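Local coordinates for protein possible glutathione S-transferase (Rhodopseudomonas palustris, PDB 3M8N) that probably transfers glutathione onto electrophilic substrates, as many members of the glutathione S-transferase superfamily do, at residues A[7-12]-A[31-36]; A[14-19]-A[197-202]; A[87-92]-A[153-158]; A[131-136]-A[175-180]; A[142-147]-A[183-188]. All blocks are in the same frame, centred on the assembly; numbering follows the deposited sequence.

Contact 1 (A[7-12]-A[31-36])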
# COMPACT_ATOMS: atom_id res chain seq x y z
N TYR A 7 -18.98 1.92 -4.47
CA TYR A 7 -19.54 1.23 -3.33
C TYR A 7 -18.71 1.66 -2.14
O TYR A 7 -17.49 1.54 -2.14
CB TYR A 7 -19.47 -0.28 -3.51
CG TYR A 7 -20.29 -0.80 -4.69
CD1 TYR A 7 -21.53 -1.38 -4.49
CD2 TYR A 7 -19.78 -0.75 -6.00
CE1 TYR A 7 -22.26 -1.87 -5.56
CE2 TYR A 7 -20.48 -1.23 -7.06
CZ TYR A 7 -21.72 -1.78 -6.85
OH TYR A 7 -22.41 -2.25 -7.94
N SER A 8 -19.41 2.21 -1.15
CA SER A 8 -18.78 3.02 -0.12
C SER A 8 -19.42 2.82 1.22
O SER A 8 -20.59 2.69 1.33
CB SER A 8 -18.83 4.52 -0.53
OG SER A 8 -18.40 5.40 0.46
N MSE A 9 -18.63 2.80 2.26
CA MSE A 9 -19.16 2.93 3.57
C MSE A 9 -18.89 4.32 4.12
O MSE A 9 -17.79 4.81 4.11
CB MSE A 9 -18.51 1.89 4.45
CG MSE A 9 -19.20 1.71 5.76
SE MSE A 9 -18.31 0.33 6.82
CE MSE A 9 -18.32 1.26 8.51
N GLN A 10 -19.92 4.94 4.64
CA GLN A 10 -19.90 6.35 5.06
C GLN A 10 -18.85 6.62 6.15
O GLN A 10 -18.06 7.52 6.04
CB GLN A 10 -21.33 6.81 5.43
CG GLN A 10 -21.54 8.28 5.71
CD GLN A 10 -21.28 9.18 4.49
OE1 GLN A 10 -21.58 8.84 3.36
NE2 GLN A 10 -20.68 10.30 4.74
N ARG A 11 -18.79 5.74 7.14
CA ARG A 11 -17.90 5.95 8.29
C ARG A 11 -16.61 5.17 8.17
O ARG A 11 -15.80 5.18 9.07
CB ARG A 11 -18.63 5.63 9.62
CG ARG A 11 -19.77 6.65 10.03
CD ARG A 11 -20.54 6.28 11.33
NE ARG A 11 -19.61 6.14 12.45
CZ ARG A 11 -19.46 7.00 13.46
NH1 ARG A 11 -20.24 8.09 13.53
NH2 ARG A 11 -18.55 6.77 14.41
N SER A 12 -16.39 4.51 7.04
CA SER A 12 -15.10 3.89 6.77
C SER A 12 -14.00 4.87 6.29
O SER A 12 -14.24 5.66 5.36
CB SER A 12 -15.34 2.87 5.70
OG SER A 12 -14.15 2.47 5.17
N ALA A 31 -23.02 6.92 -5.71
CA ALA A 31 -22.60 6.19 -4.53
C ALA A 31 -23.60 5.11 -4.28
O ALA A 31 -24.81 5.33 -4.43
CB ALA A 31 -22.54 7.12 -3.34
N VAL A 32 -23.07 3.92 -3.96
CA VAL A 32 -23.87 2.84 -3.42
C VAL A 32 -23.36 2.56 -2.01
O VAL A 32 -22.20 2.25 -1.84
CB VAL A 32 -23.82 1.57 -4.27
CG1 VAL A 32 -24.86 0.57 -3.78
CG2 VAL A 32 -24.03 1.86 -5.69
N GLU A 33 -24.22 2.69 -1.01
CA GLU A 33 -23.84 2.47 0.37
C GLU A 33 -23.78 0.99 0.75
O GLU A 33 -24.67 0.23 0.43
CB GLU A 33 -24.78 3.21 1.28
CG GLU A 33 -24.40 3.13 2.73
CD GLU A 33 -23.23 4.05 3.11
OE1 GLU A 33 -22.98 5.08 2.41
OE2 GLU A 33 -22.54 3.75 4.11
N VAL A 34 -22.69 0.58 1.40
CA VAL A 34 -22.45 -0.80 1.78
C VAL A 34 -22.02 -0.79 3.23
O VAL A 34 -20.95 -0.32 3.51
CB VAL A 34 -21.32 -1.52 0.95
CG1 VAL A 34 -21.12 -2.96 1.44
CG2 VAL A 34 -21.64 -1.55 -0.53
N ASP A 35 -22.83 -1.32 4.14
CA ASP A 35 -22.45 -1.35 5.55
C ASP A 35 -21.72 -2.62 6.08
O ASP A 35 -22.34 -3.61 6.45
CB ASP A 35 -23.65 -1.00 6.42
CG ASP A 35 -23.26 -0.80 7.85
OD1 ASP A 35 -22.06 -0.89 8.16
OD2 ASP A 35 -24.15 -0.56 8.66
N ILE A 36 -20.39 -2.53 6.16
CA ILE A 36 -19.51 -3.61 6.63
C ILE A 36 -20.00 -4.27 7.91
O ILE A 36 -19.95 -5.49 8.05
CB ILE A 36 -18.05 -3.08 6.81
CG1 ILE A 36 -17.45 -2.84 5.43
CG2 ILE A 36 -17.19 -4.01 7.60
CD1 ILE A 36 -18.26 -3.40 4.28
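Tyr-7 and Val-32 lie side by side and point the same way, on neighbouring parallel strands of the beta-alpha-beta unit that opens the thioredoxin-like N-terminal domain. With CG anti to the carbonyl carbon (chi1 -63°), the tyrosine ring sets CD1 3.7 Å from Val-32 CB. Val-32 CG2 stands over one face near the rim, while Val-34 CG2 comes in plane at the edge; the hydroxyl pairs with Lys-49 NZ. An alanine at Tyr-7 would probably leave a gap beside Val-32 and Val-34 and deprive Lys-49 of its hydroxyl partner. Backbone bonds continue the pairing, from Ser-8 N to Val-32 O (2.9 Å) and from Val-34 N to Ser-8 O (3.0 Å). Beyond Ser-8, side chains make the contact. Selenomethionine Met-9 crosses Ile-36 at about a right angle, its SE only 3.4 Å from Ile-36 CB. Gln-10 turns its amide to Trp-203 O, but its backbone is held from across the contact: Glu-33 folds back at chi2 (77°), and its OE2 accepts the Gln-10 N-H at 2.9 Å on the syn lone pair.

Contact 2 (A[14-19]-A[197-202])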
# COMPACT_ATOMS: atom_id res chain seq x y z
N ASN A 14 -11.11 4.23 4.72
CA ASN A 14 -10.71 3.93 3.35
C ASN A 14 -11.63 4.44 2.30
O ASN A 14 -11.16 4.88 1.26
CB ASN A 14 -10.50 2.43 3.15
CG ASN A 14 -9.24 1.95 3.79
OD1 ASN A 14 -8.26 2.64 3.79
ND2 ASN A 14 -9.28 0.78 4.37
N SER A 15 -12.94 4.35 2.58
CA SER A 15 -13.93 4.78 1.67
C SER A 15 -13.91 6.28 1.61
O SER A 15 -14.08 6.85 0.52
CB SER A 15 -15.33 4.37 2.10
OG SER A 15 -15.68 3.05 1.78
N TYR A 16 -13.76 6.93 2.75
CA TYR A 16 -13.71 8.37 2.77
C TYR A 16 -12.55 8.94 1.97
O TYR A 16 -12.70 9.96 1.35
CB TYR A 16 -13.68 8.89 4.18
CG TYR A 16 -13.27 10.37 4.32
CD1 TYR A 16 -14.03 11.38 3.76
CD2 TYR A 16 -12.14 10.75 5.06
CE1 TYR A 16 -13.66 12.74 3.89
CE2 TYR A 16 -11.77 12.11 5.20
CZ TYR A 16 -12.55 13.08 4.61
OH TYR A 16 -12.23 14.39 4.76
N LYS A 17 -11.38 8.31 1.99
CA LYS A 17 -10.27 8.69 1.08
C LYS A 17 -10.71 8.88 -0.38
O LYS A 17 -10.38 9.87 -1.02
CB LYS A 17 -9.13 7.68 1.13
CG LYS A 17 -8.31 7.75 2.34
CD LYS A 17 -7.98 6.37 2.83
CE LYS A 17 -6.97 5.80 2.05
NZ LYS A 17 -6.21 4.96 3.00
N VAL A 18 -11.45 7.91 -0.91
CA VAL A 18 -11.85 7.92 -2.26
C VAL A 18 -12.91 8.97 -2.49
O VAL A 18 -12.86 9.68 -3.47
CB VAL A 18 -12.40 6.59 -2.67
CG1 VAL A 18 -12.80 6.72 -4.04
CG2 VAL A 18 -11.34 5.45 -2.51
N ARG A 19 -13.88 9.09 -1.61
CA ARG A 19 -14.82 10.22 -1.68
C ARG A 19 -14.15 11.60 -1.65
O ARG A 19 -14.58 12.49 -2.32
CB ARG A 19 -15.77 10.17 -0.54
CG ARG A 19 -16.93 9.14 -0.61
CD ARG A 19 -17.87 9.51 0.58
NE ARG A 19 -17.80 8.39 1.44
CZ ARG A 19 -17.46 8.30 2.70
NH1 ARG A 19 -17.23 9.31 3.49
NH2 ARG A 19 -17.41 7.06 3.15
N GLY A 197 -12.82 22.53 -2.23
CA GLY A 197 -13.54 21.32 -2.50
C GLY A 197 -13.39 20.26 -1.46
O GLY A 197 -13.86 19.17 -1.68
N PHE A 198 -12.75 20.55 -0.34
CA PHE A 198 -12.57 19.60 0.70
C PHE A 198 -13.94 19.25 1.24
O PHE A 198 -14.82 20.11 1.28
CB PHE A 198 -11.67 20.16 1.80
CG PHE A 198 -11.55 19.26 3.01
CD1 PHE A 198 -10.57 18.27 3.08
CD2 PHE A 198 -12.43 19.35 4.06
CE1 PHE A 198 -10.47 17.44 4.19
CE2 PHE A 198 -12.31 18.52 5.15
CZ PHE A 198 -11.31 17.57 5.22
N ILE A 199 -14.11 17.96 1.59
CA ILE A 199 -15.29 17.43 2.30
C ILE A 199 -14.89 16.64 3.53
O ILE A 199 -13.81 16.07 3.60
CB ILE A 199 -16.19 16.61 1.44
CG1 ILE A 199 -15.43 15.42 0.84
CG2 ILE A 199 -16.82 17.52 0.39
CD1 ILE A 199 -16.26 14.30 0.34
N THR A 200 -15.75 16.62 4.53
CA THR A 200 -15.46 15.90 5.74
C THR A 200 -15.97 14.48 5.56
O THR A 200 -16.67 14.21 4.62
CB THR A 200 -16.17 16.50 6.91
OG1 THR A 200 -17.56 16.39 6.69
CG2 THR A 200 -15.79 17.94 7.08
N MSE A 201 -15.64 13.60 6.49
CA MSE A 201 -16.12 12.25 6.45
C MSE A 201 -17.63 12.09 6.63
O MSE A 201 -18.19 11.10 6.22
CB MSE A 201 -15.32 11.44 7.43
CG MSE A 201 -15.75 10.01 7.54
SE MSE A 201 -14.57 9.10 8.75
CE MSE A 201 -13.39 8.24 7.64
N ASP A 202 -18.32 13.08 7.20
CA ASP A 202 -19.75 12.94 7.34
C ASP A 202 -20.60 13.56 6.24
O ASP A 202 -21.79 13.32 6.16
CB ASP A 202 -20.23 13.30 8.75
CG ASP A 202 -19.68 14.60 9.25
OD1 ASP A 202 -18.70 15.12 8.69
OD2 ASP A 202 -20.24 15.12 10.22
O HOH W 1 -17.83 12.03 2.81
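Tyr-16 of helix 13-24 is pressed firmly against the chain at 197-202. Its OH donates a short 2.6 Å hydrogen bond to Ile-199 O, which lies at the edge of the ring and is approached in its own carbonyl plane. Over one face sits selenomethionine Met-201, whose CB is 3.8 Å from the ring centroid and 10° off the normal, a CH-pi contact. The Met-201 chain then bends at chi3 (-99°), which brings CE to 3.5 Å from Tyr-16 CB, while SE stays oblique to the ring as a Met-aromatic contact. At the far end of the phenol, Phe-198 CZ comes within 3.3 Å of Tyr-16 OH, the two side chains crossing at about a right angle. The Arg-19 side is looser. There a water bridges the segments, accepting from Arg-19 NH1 at 2.9 Å, in the plane of the guanidinium, and donating to Thr-200 O at 3.1 Å; Ile-199 CD1 merely rests on Arg-19 O. Arg-19 NE is anchored by Ser-8 OG of strand 4-8. Helix 13-24 thus lies between the C-terminal tail, strand 4-8 and helix 69-77, against which Val-18 packs, while Phe-198 meets the ring of Tyr-166 in helix 160-169.

Contact 3 (A[87-92]-A[153-158])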
# COMPACT_ATOMS: atom_id res chain seq x y z
N ARG A 87 8.80 11.16 -12.90
CA ARG A 87 8.78 9.79 -12.50
C ARG A 87 9.09 9.62 -11.00
O ARG A 87 8.48 8.81 -10.33
CB ARG A 87 9.78 9.03 -13.34
CG ARG A 87 9.76 7.54 -13.13
CD ARG A 87 10.50 6.93 -14.22
NE ARG A 87 11.16 5.75 -13.69
CZ ARG A 87 12.08 5.04 -14.33
NH1 ARG A 87 12.46 5.41 -15.56
NH2 ARG A 87 12.62 3.97 -13.75
N MSE A 88 10.06 10.39 -10.51
CA MSE A 88 10.47 10.32 -9.14
C MSE A 88 9.44 10.86 -8.16
O MSE A 88 9.19 10.29 -7.12
CB MSE A 88 11.82 11.01 -9.00
CG MSE A 88 12.39 10.89 -7.62
SE MSE A 88 12.69 9.09 -6.82
CE MSE A 88 13.22 9.69 -5.00
N ASP A 89 8.80 11.94 -8.52
CA ASP A 89 7.73 12.48 -7.70
C ASP A 89 6.48 11.61 -7.60
O ASP A 89 5.86 11.52 -6.58
CB ASP A 89 7.35 13.83 -8.26
CG ASP A 89 8.29 14.92 -7.81
OD1 ASP A 89 9.28 14.70 -7.05
OD2 ASP A 89 7.99 16.04 -8.20
N ARG A 90 6.06 11.04 -8.71
CA ARG A 90 5.09 10.01 -8.67
C ARG A 90 5.44 8.84 -7.75
O ARG A 90 4.58 8.34 -7.07
CB ARG A 90 4.85 9.55 -10.10
CG ARG A 90 4.25 10.60 -10.92
CD ARG A 90 4.11 10.06 -12.28
NE ARG A 90 3.55 11.05 -13.15
CZ ARG A 90 3.69 11.00 -14.47
NH1 ARG A 90 4.33 9.99 -15.03
NH2 ARG A 90 3.20 11.95 -15.23
N ALA A 91 6.69 8.38 -7.77
CA ALA A 91 7.11 7.23 -6.99
C ALA A 91 7.11 7.59 -5.50
O ALA A 91 6.76 6.78 -4.67
CB ALA A 91 8.47 6.75 -7.45
N GLU A 92 7.45 8.83 -5.16
CA GLU A 92 7.34 9.32 -3.79
C GLU A 92 5.96 9.42 -3.29
O GLU A 92 5.76 9.12 -2.16
CB GLU A 92 8.00 10.69 -3.60
CG GLU A 92 9.47 10.72 -3.89
CD GLU A 92 10.07 12.11 -3.65
OE1 GLU A 92 9.32 13.13 -3.44
OE2 GLU A 92 11.33 12.17 -3.66
N PHE A 153 3.39 15.80 1.44
CA PHE A 153 4.22 14.59 1.47
C PHE A 153 5.04 14.35 0.22
O PHE A 153 6.16 13.89 0.32
CB PHE A 153 3.44 13.35 1.92
CG PHE A 153 3.22 13.31 3.39
CD1 PHE A 153 4.19 12.79 4.23
CD2 PHE A 153 2.10 13.86 3.94
CE1 PHE A 153 4.02 12.81 5.58
CE2 PHE A 153 1.94 13.87 5.25
CZ PHE A 153 2.89 13.36 6.09
N ALA A 154 4.55 14.68 -0.96
CA ALA A 154 5.33 14.43 -2.17
C ALA A 154 5.29 15.62 -3.09
O ALA A 154 4.23 16.25 -3.17
CB ALA A 154 4.77 13.15 -2.92
N ALA A 155 6.40 15.90 -3.80
CA ALA A 155 6.39 16.81 -4.95
C ALA A 155 6.07 18.30 -4.64
O ALA A 155 5.70 19.08 -5.53
CB ALA A 155 5.40 16.30 -6.00
N GLY A 156 6.14 18.65 -3.36
CA GLY A 156 5.81 19.98 -2.91
C GLY A 156 4.42 20.46 -3.14
O GLY A 156 4.19 21.66 -3.13
N GLN A 157 3.45 19.59 -3.30
CA GLN A 157 2.11 20.03 -3.66
C GLN A 157 1.21 18.99 -3.16
O GLN A 157 1.70 17.92 -2.77
CB GLN A 157 1.95 20.13 -5.17
CG GLN A 157 2.19 18.77 -5.89
CD GLN A 157 1.61 18.68 -7.29
OE1 GLN A 157 2.15 19.28 -8.20
NE2 GLN A 157 0.52 17.87 -7.48
N LEU A 158 -0.07 19.31 -3.12
CA LEU A 158 -1.13 18.36 -2.79
C LEU A 158 -1.21 17.24 -3.86
O LEU A 158 -1.34 17.52 -5.06
CB LEU A 158 -2.47 19.04 -2.64
CG LEU A 158 -3.59 18.16 -2.14
CD1 LEU A 158 -3.47 18.00 -0.72
CD2 LEU A 158 -4.88 18.80 -2.34
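Asp-89 and Ala-155 bring their CA atoms to 5.3 Å, and one helical turn later Glu-92 and Ala-154 stand almost as close. Asp-89 and Glu-92 stand in the first turns of helix 87-117, Ala-154 and Ala-155 in a type I' turn that runs from Ala-154 to Gln-157. Positive phi angles at Ala-155 (66°) and Gly-156 (62°) shape that turn, which is closed by a weak bond of 3.4 Å from Gln-157 N to Ala-154 O. No hydrogen bond links the two segments; two alanine methyls pack on the helix and its acids. Ala-155 CB lies against the carboxylate of Asp-89, 3.4 Å from OD2 and 3.7 Å from CG. Ala-154 CB points to the helix and rests on Glu-92, 4.1 Å from its CB and 3.9 Å from its backbone C. The acids have their polar partner on the second subunit: Asp-89 OD1 and Glu-92 OE2 both form salt bridges with Arg-64 NH2 of that chain. At the start of the loop segment, Phe-153 N is bound to Asp-162 OD1 of helix 160-169. This is a turn packed on the first helix of the all-helical GST C-terminal domain, at the dimer interface; an aspartate near the start of the following helix that ties down the preceding loop is a recurrent feature of the GST fold.

Contact 4 (A[131-136]-A[175-180])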
# COMPACT_ATOMS: atom_id res chain seq x y z
N ASP A 131 0.15 -1.70 21.16
CA ASP A 131 0.86 -1.79 19.90
C ASP A 131 0.36 -0.80 18.88
O ASP A 131 1.16 -0.17 18.22
CB ASP A 131 0.66 -3.15 19.31
CG ASP A 131 1.51 -4.15 19.95
OD1 ASP A 131 2.71 -3.81 20.18
OD2 ASP A 131 0.98 -5.27 20.25
N TRP A 132 -0.97 -0.68 18.77
CA TRP A 132 -1.59 0.25 17.85
C TRP A 132 -1.06 1.62 18.18
O TRP A 132 -0.59 2.34 17.30
CB TRP A 132 -3.11 0.20 17.93
CG TRP A 132 -3.60 -1.02 17.38
CD1 TRP A 132 -2.93 -1.87 16.55
CD2 TRP A 132 -4.88 -1.58 17.57
NE1 TRP A 132 -3.72 -2.94 16.21
CE2 TRP A 132 -4.93 -2.78 16.83
CE3 TRP A 132 -6.01 -1.19 18.30
CZ2 TRP A 132 -6.07 -3.61 16.80
CZ3 TRP A 132 -7.18 -2.03 18.25
CH2 TRP A 132 -7.18 -3.21 17.50
N LEU A 133 -1.11 1.95 19.47
CA LEU A 133 -0.59 3.20 19.96
C LEU A 133 0.93 3.28 19.71
O LEU A 133 1.46 4.22 19.10
CB LEU A 133 -0.95 3.40 21.44
CG LEU A 133 -2.42 3.75 21.78
CD1 LEU A 133 -2.56 4.37 23.18
CD2 LEU A 133 -3.04 4.71 20.81
N GLU A 134 1.64 2.27 20.19
CA GLU A 134 3.05 2.29 20.01
C GLU A 134 3.41 2.49 18.50
O GLU A 134 4.26 3.31 18.16
CB GLU A 134 3.70 1.07 20.74
CG GLU A 134 4.81 0.25 20.02
CD GLU A 134 6.02 1.08 19.53
OE1 GLU A 134 6.62 1.82 20.35
OE2 GLU A 134 6.40 0.99 18.31
N ARG A 135 2.75 1.76 17.60
CA ARG A 135 3.18 1.72 16.20
C ARG A 135 2.64 2.92 15.43
O ARG A 135 3.30 3.42 14.54
CB ARG A 135 2.75 0.43 15.49
CG ARG A 135 3.21 -0.86 16.11
CD ARG A 135 4.32 -1.41 15.29
NE ARG A 135 5.48 -0.50 15.35
CZ ARG A 135 6.45 -0.43 14.43
NH1 ARG A 135 6.42 -1.24 13.34
NH2 ARG A 135 7.44 0.46 14.60
N GLY A 136 1.44 3.36 15.78
CA GLY A 136 0.83 4.58 15.26
C GLY A 136 1.61 5.84 15.61
O GLY A 136 1.69 6.72 14.79
N CYS A 175 -9.33 8.65 18.58
CA CYS A 175 -9.27 7.25 18.85
C CYS A 175 -8.08 6.89 19.73
O CYS A 175 -7.48 5.84 19.54
CB CYS A 175 -9.36 6.43 17.54
SG CYS A 175 -7.90 6.41 16.37
N ASP A 176 -7.75 7.77 20.67
CA ASP A 176 -6.81 7.51 21.76
C ASP A 176 -5.42 7.97 21.45
O ASP A 176 -4.50 7.63 22.18
CB ASP A 176 -6.73 6.03 22.10
CG ASP A 176 -7.84 5.54 23.04
OD1 ASP A 176 -8.89 6.19 23.21
OD2 ASP A 176 -7.63 4.45 23.61
N PHE A 177 -5.25 8.69 20.36
CA PHE A 177 -3.97 9.30 20.09
C PHE A 177 -4.07 10.77 20.52
O PHE A 177 -5.10 11.40 20.44
CB PHE A 177 -3.61 9.18 18.61
CG PHE A 177 -3.28 7.80 18.16
CD1 PHE A 177 -1.98 7.38 18.09
CD2 PHE A 177 -4.25 6.95 17.77
CE1 PHE A 177 -1.68 6.11 17.69
CE2 PHE A 177 -3.95 5.65 17.36
CZ PHE A 177 -2.68 5.25 17.32
N ASP A 178 -2.96 11.31 20.96
CA ASP A 178 -2.93 12.68 21.42
C ASP A 178 -1.97 13.33 20.49
O ASP A 178 -0.79 12.98 20.45
CB ASP A 178 -2.49 12.74 22.92
CG ASP A 178 -2.09 14.16 23.42
OD1 ASP A 178 -2.44 15.20 22.80
OD2 ASP A 178 -1.42 14.21 24.49
N LEU A 179 -2.50 14.28 19.73
CA LEU A 179 -1.74 14.89 18.66
C LEU A 179 -1.06 16.21 19.01
O LEU A 179 -0.44 16.85 18.15
CB LEU A 179 -2.64 15.00 17.43
CG LEU A 179 -2.51 13.76 16.52
CD1 LEU A 179 -3.41 12.64 17.03
CD2 LEU A 179 -2.86 14.09 15.06
N SER A 180 -1.12 16.58 20.30
CA SER A 180 -0.56 17.85 20.76
C SER A 180 0.94 17.92 20.57
O SER A 180 1.50 18.95 20.36
CB SER A 180 -0.99 18.14 22.18
OG SER A 180 -0.60 17.11 23.06
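Leu-133 puts its CD2 methyl over the centre of the Phe-177 ring, 3.6 Å from the centroid and 12° off the normal, a CH-pi contact in which the two side chains slide past each other in opposite directions. The same methyl lies 3.5 Å from Asp-176 O. Around the ring, Trp-132 O approaches CZ near the ring plane at 3.6 Å, and Gly-136 CA sits 3.8 Å from CE1; a CB on Gly-136 would clash with Phe-177 CE1, so its absence gives the ring room. An alanine at Phe-177 would probably open a gap beside the helix and leave the Leu-133 methyl without the ring face it packs on. The next shell fixes the loop. Tyr-137 meets Phe-177 edge to face and binds Asp-178 N through its OH, while Asp-176 OD2 forms a salt bridge with Arg-122. Farther along, Asp-178 OD1 takes two bonds from one face of its carboxylate plane, from Ser-180 OG (2.7 Å) and Ser-180 N (3.1 Å). Cys-175 touches Cys-116 without the disulfide that this pair forms in another crystal structure. A phenylalanine from the loop before helix 183-193, followed by an Asx turn, packs on helix 129-146 of the helical GST C-terminal domain.

Contact 5 (A[142-147]-A[183-188])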
# COMPACT_ATOMS: atom_id res chain seq x y z
N VAL A 142 7.31 9.67 11.99
CA VAL A 142 7.89 9.67 10.66
C VAL A 142 7.22 10.82 9.89
O VAL A 142 7.87 11.54 9.16
CB VAL A 142 7.69 8.31 9.89
CG1 VAL A 142 8.23 8.41 8.47
CG2 VAL A 142 8.39 7.18 10.59
N MSE A 143 5.93 11.00 10.10
CA MSE A 143 5.22 12.06 9.41
C MSE A 143 5.60 13.47 9.89
O MSE A 143 5.84 14.37 9.08
CB MSE A 143 3.72 11.83 9.51
CG MSE A 143 3.21 10.61 8.70
SE MSE A 143 1.46 10.23 9.25
CE MSE A 143 0.41 11.59 8.52
N GLU A 144 5.66 13.64 11.22
CA GLU A 144 6.15 14.86 11.84
C GLU A 144 7.52 15.21 11.32
O GLU A 144 7.75 16.33 10.87
CB GLU A 144 6.27 14.66 13.34
CG GLU A 144 6.57 15.92 14.07
CD GLU A 144 5.41 16.86 14.06
OE1 GLU A 144 4.34 16.45 13.63
OE2 GLU A 144 5.54 18.01 14.50
N ASN A 145 8.43 14.27 11.39
CA ASN A 145 9.78 14.60 11.00
C ASN A 145 9.90 15.11 9.56
O ASN A 145 10.73 16.00 9.24
CB ASN A 145 10.75 13.48 11.42
CG ASN A 145 11.89 13.22 10.40
OD1 ASN A 145 11.68 12.57 9.34
ND2 ASN A 145 13.12 13.66 10.75
N HIS A 146 9.03 14.58 8.68
CA HIS A 146 9.04 14.91 7.26
C HIS A 146 8.40 16.25 6.99
O HIS A 146 8.85 17.01 6.15
CB HIS A 146 8.29 13.81 6.48
CG HIS A 146 8.36 13.99 5.01
ND1 HIS A 146 7.29 14.42 4.26
CD2 HIS A 146 9.40 13.86 4.16
CE1 HIS A 146 7.66 14.55 3.01
NE2 HIS A 146 8.93 14.22 2.92
N LEU A 147 7.35 16.52 7.74
CA LEU A 147 6.58 17.70 7.60
C LEU A 147 7.29 18.89 8.22
O LEU A 147 6.77 20.00 8.20
CB LEU A 147 5.22 17.50 8.28
CG LEU A 147 4.26 16.64 7.45
CD1 LEU A 147 3.05 16.25 8.28
CD2 LEU A 147 3.84 17.35 6.16
N PRO A 183 2.80 19.24 15.98
CA PRO A 183 2.35 20.49 15.35
C PRO A 183 2.46 20.51 13.82
O PRO A 183 1.57 21.03 13.19
CB PRO A 183 3.29 21.55 15.97
CG PRO A 183 4.47 20.76 16.49
CD PRO A 183 3.96 19.45 16.88
N ALA A 184 3.55 19.98 13.26
CA ALA A 184 3.74 19.89 11.81
C ALA A 184 2.67 19.01 11.22
O ALA A 184 2.11 19.35 10.19
CB ALA A 184 5.10 19.34 11.49
N VAL A 185 2.31 17.95 11.92
CA VAL A 185 1.22 17.10 11.48
C VAL A 185 -0.04 17.86 11.48
O VAL A 185 -0.81 17.77 10.57
CB VAL A 185 1.10 15.74 12.27
CG1 VAL A 185 -0.20 15.02 11.95
CG2 VAL A 185 2.25 14.83 11.93
N ASN A 186 -0.27 18.60 12.54
CA ASN A 186 -1.53 19.26 12.67
C ASN A 186 -1.70 20.41 11.69
O ASN A 186 -2.80 20.71 11.25
CB ASN A 186 -1.64 19.76 14.11
CG ASN A 186 -1.87 18.63 15.17
OD1 ASN A 186 -1.10 18.52 16.13
ND2 ASN A 186 -2.96 17.85 15.02
N ALA A 187 -0.60 21.07 11.34
CA ALA A 187 -0.62 22.16 10.36
C ALA A 187 -0.95 21.60 8.99
O ALA A 187 -1.71 22.20 8.22
CB ALA A 187 0.75 22.90 10.32
N TRP A 188 -0.37 20.43 8.71
CA TRP A 188 -0.67 19.64 7.49
C TRP A 188 -2.17 19.25 7.35
O TRP A 188 -2.80 19.48 6.31
CB TRP A 188 0.28 18.42 7.40
CG TRP A 188 -0.10 17.49 6.31
CD1 TRP A 188 0.15 17.63 5.00
CD2 TRP A 188 -0.84 16.29 6.45
NE1 TRP A 188 -0.37 16.58 4.29
CE2 TRP A 188 -0.98 15.73 5.17
CE3 TRP A 188 -1.39 15.63 7.55
CZ2 TRP A 188 -1.66 14.54 4.94
CZ3 TRP A 188 -2.03 14.44 7.32
CH2 TRP A 188 -2.17 13.91 6.01
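Glu-144 grips the start of helix 183-193 with both carboxylate oxygens. OE1 accepts from Val-185 N at 3.0 Å and OE2 from Ala-184 N at 3.1 Å, each on its syn side and somewhat out of the carboxylate plane. The side chain leaves with CG anti to its backbone N (chi1 -172°) and bends at chi2 (70°), which turns the acid back to the helix start. Two backbone N-H groups of the first turn are satisfied in this way, and the helix end would probably help stabilise the negative charge of this buried acid. Packing around the carboxylate is tight: OE2 is 3.2 Å from Pro-183 CD, and OE1 is 3.1 Å from Val-185 CG2. Outside this polar centre, Leu-147 lays its CB on Ala-184 CB at 3.7 Å and sets CD1 3.6 Å from Trp-188 CB. Selenomethionine Met-143 reaches the six-membered ring of the indole, its CE 3.9 Å from Trp-188 CZ3. The indole is fixed from outside as well, by the bond of its NE1 to Asp-162 OD1 and by Phe-153, which meets it edge to face. The short helical segments cross at 80°, with their axes 8.1 Å apart. The whole is a glutamate of one helix bonded to first-turn N-H groups of another, joining helices 129-146 and 183-193 within the helical GST C-terminal domain.

In the fold
Contact 1 lies in the N-terminal thioredoxin-like domain, and contact 2 ties that domain's helix 13-24 to the C-terminal tail. They touch, their centres 11 Å apart, and their segments alternate along the chain. Contacts 3, 4 and 5 all fall within the long loop that contact 2 closes, and belong to the helical domain. Contacts 4 and 5 share helix 129-146 and meet through Leu-179 and Val-185, with centres 15 Å apart; contact 3, its centre 16 Å from that of contact 5, reaches it through Phe-153. Contact 1 stays 26 to 30 Å, centre to centre, from these three. Contacts 3 and 5 also border the second subunit, so the helical packing extends to the dimer interface.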